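Long-range contact in putative iron-uptake ABC transport system,periplasmic iron-binding protein (Campylobacter jejuni, PDB 3E13), which binds ferric iron in the periplasm, probably delivering it to an ABC transporter for uptake into the cell: residues R229-N234 / G289-D294. Numbering follows the deposited sequence.
Sequences RGTHIN and GTFKED
Thr231 and Glu293 face each other through a single beta bridge, where the approach to strand 233-241, one of the long strands that probably form the hinge between the two lobes of this periplasmic-binding-protein fold, meets the loop between helices 283-288 and 298-302. It is a compact example of a lone backbone bridge with a polar group on one flank and a mostly apolar one on the other. Two nearly straight bonds make the bridge: Thr231 N gives its hydrogen to Lys292 O at 3.0 Å, and Asp294 N returns one to Thr231 O. Gly230, with its positive phi (89°), lies against the loop backbone, its CA 3.4 Å from Lys292 O.

On one flank Arg229 and Asp294 share a water. The arginine chain runs extended from CG to NE, and the guanidinium plane lies 45° from that of the carboxylate. NE to OD1 of Asp294 is a long salt bridge of 3.8 Å; the water, in the guanidinium plane, accepts from NE and donates to both OD1 and Gly230 O. The outer ends are tied elsewhere, Arg229 NH1 to Asp155 and Asp294 OD2 to Ile296 N, while OD1 also accepts from Asn154 of helix 142-155.

Beyond the bridge the contact is mostly apolar. With CG between the backbone N and the carbonyl carbon (chi1 63°), the Phe291 ring is brought beside Thr231, CD1 3.9 Å from Thr231 CB, the two side chains crossing at about a right angle. Phe223 stacks on the same ring. The methyl CD1 of Ile233 reaches the ring edge near CE1, close to the ring plane. The Glu293 carboxylate pairs with Lys101 of strand 97-109, and on the aliphatic part of that glutamate the same Ile233 CD1 rests 3.9 Å from Glu293 CG.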
loop_
_atom_site.group_PDB
_atom_site.type_symbol
_atom_site.label_atom_id
_atom_site.label_comp_id
_atom_site.label_asym_id
_atom_site.label_seq_id
_atom_site.Cartn_x
_atom_site.Cartn_y
_atom_site.Cartn_z
ATOM N N ARG A 229 -14.092 11.531 8.584
ATOM C CA ARG A 229 -13.667 11.487 7.195
ATOM C C ARG A 229 -13.490 10.101 6.581
ATOM O O ARG A 229 -13.444 9.971 5.349
ATOM C CB ARG A 229 -12.380 12.310 7.045
ATOM C CG ARG A 229 -11.122 11.742 7.684
ATOM C CD ARG A 229 -9.891 12.465 7.278
ATOM N NE ARG A 229 -8.639 11.950 7.818
ATOM C CZ ARG A 229 -7.931 12.472 8.786
ATOM N NH1 ARG A 229 -8.383 13.518 9.474
ATOM N NH2 ARG A 229 -6.734 11.960 9.065
ATOM N N GLY A 230 -13.422 9.064 7.419
ATOM C CA GLY A 230 -13.193 7.698 6.982
ATOM C C GLY A 230 -11.725 7.312 6.909
ATOM O O GLY A 230 -10.792 8.110 7.149
ATOM N N THR A 231 -11.547 6.044 6.564
ATOM C CA THR A 231 -10.274 5.365 6.691
ATOM C C THR A 231 -9.361 5.681 5.496
ATOM O O THR A 231 -9.787 5.815 4.345
ATOM C CB THR A 231 -10.620 3.841 6.784
ATOM O OG1 THR A 231 -11.277 3.560 8.050
ATOM C CG2 THR A 231 -9.343 2.965 6.675
ATOM N N HIS A 232 -8.056 5.713 5.785
ATOM C CA HIS A 232 -7.012 5.885 4.788
ATOM C C HIS A 232 -6.937 4.722 3.799
ATOM O O HIS A 232 -6.773 3.592 4.182
ATOM C CB HIS A 232 -5.657 6.034 5.477
ATOM C CG HIS A 232 -4.528 6.308 4.532
ATOM N ND1 HIS A 232 -3.472 5.431 4.308
ATOM C CD2 HIS A 232 -4.313 7.367 3.735
ATOM C CE1 HIS A 232 -2.638 5.983 3.435
ATOM N NE2 HIS A 232 -3.113 7.162 3.087
ATOM N N ILE A 233 -7.164 5.061 2.537
ATOM C CA ILE A 233 -6.990 4.177 1.405
ATOM C C ILE A 233 -5.688 4.551 0.678
ATOM O O ILE A 233 -5.394 5.751 0.455
ATOM C CB ILE A 233 -8.176 4.351 0.439
ATOM C CG1 ILE A 233 -9.493 3.952 1.144
ATOM C CG2 ILE A 233 -7.972 3.537 -0.805
ATOM C CD1 ILE A 233 -9.574 2.564 1.525
ATOM N N ASN A 234 -4.905 3.530 0.321
ATOM C CA ASN A 234 -3.740 3.664 -0.534
ATOM C C ASN A 234 -3.927 2.664 -1.669
ATOM O O ASN A 234 -4.844 1.810 -1.624
ATOM C CB ASN A 234 -2.460 3.385 0.289
ATOM C CG ASN A 234 -1.179 3.920 -0.360
ATOM O OD1 ASN A 234 -1.144 4.340 -1.530
ATOM N ND2 ASN A 234 -0.097 3.926 0.422
ATOM N N GLY A 289 -15.245 -6.492 6.935
ATOM C CA GLY A 289 -16.399 -5.660 7.225
ATOM C C GLY A 289 -16.531 -4.477 6.282
ATOM O O GLY A 289 -15.639 -4.188 5.499
ATOM N N THR A 290 -17.673 -3.797 6.346
ATOM C CA THR A 290 -17.892 -2.603 5.543
ATOM C C THR A 290 -17.372 -1.403 6.359
ATOM O O THR A 290 -17.250 -1.447 7.610
ATOM C CB THR A 290 -19.368 -2.418 5.196
ATOM O OG1 THR A 290 -20.142 -2.488 6.393
ATOM C CG2 THR A 290 -19.837 -3.553 4.276
ATOM N N PHE A 291 -16.988 -0.353 5.665
ATOM C CA PHE A 291 -16.421 0.823 6.306
ATOM C C PHE A 291 -16.478 2.049 5.405
ATOM O O PHE A 291 -16.551 1.917 4.187
ATOM C CB PHE A 291 -14.968 0.575 6.726
ATOM C CG PHE A 291 -14.033 0.292 5.583
ATOM C CD1 PHE A 291 -13.090 1.221 5.197
ATOM C CD2 PHE A 291 -14.018 -0.972 4.969
ATOM C CE1 PHE A 291 -12.230 0.959 4.168
ATOM C CE2 PHE A 291 -13.151 -1.239 3.931
ATOM C CZ PHE A 291 -12.234 -0.260 3.555
ATOM N N LYS A 292 -16.443 3.222 6.030
ATOM C CA LYS A 292 -16.332 4.501 5.322
ATOM C C LYS A 292 -14.893 4.739 4.933
ATOM O O LYS A 292 -14.033 4.618 5.767
ATOM C CB LYS A 292 -16.747 5.632 6.251
ATOM C CG LYS A 292 -18.249 5.706 6.434
ATOM C CD LYS A 292 -18.707 6.828 7.410
ATOM C CE LYS A 292 -17.993 8.162 7.369
ATOM N NZ LYS A 292 -18.504 9.091 8.449
ATOM N N GLU A 293 -14.685 5.118 3.682
ATOM C CA GLU A 293 -13.360 5.434 3.125
ATOM C C GLU A 293 -13.160 6.935 3.009
ATOM O O GLU A 293 -14.076 7.681 2.682
ATOM C CB GLU A 293 -13.228 4.884 1.701
ATOM C CG GLU A 293 -13.358 3.400 1.627
ATOM C CD GLU A 293 -13.292 2.855 0.208
ATOM O OE1 GLU A 293 -12.966 3.606 -0.756
ATOM O OE2 GLU A 293 -13.544 1.652 0.099
ATOM N N ASP A 294 -11.939 7.394 3.259
ATOM C CA ASP A 294 -11.617 8.759 3.018
ATOM C C ASP A 294 -11.841 9.043 1.519
ATOM O O ASP A 294 -11.422 8.241 0.633
ATOM C CB ASP A 294 -10.145 8.992 3.387
ATOM C CG ASP A 294 -9.760 10.444 3.457
ATOM O OD1 ASP A 294 -8.723 10.733 4.173
ATOM O OD2 ASP A 294 -10.392 11.347 2.862
HETATM O O HOH W 1 -8.353 9.321 6.485
#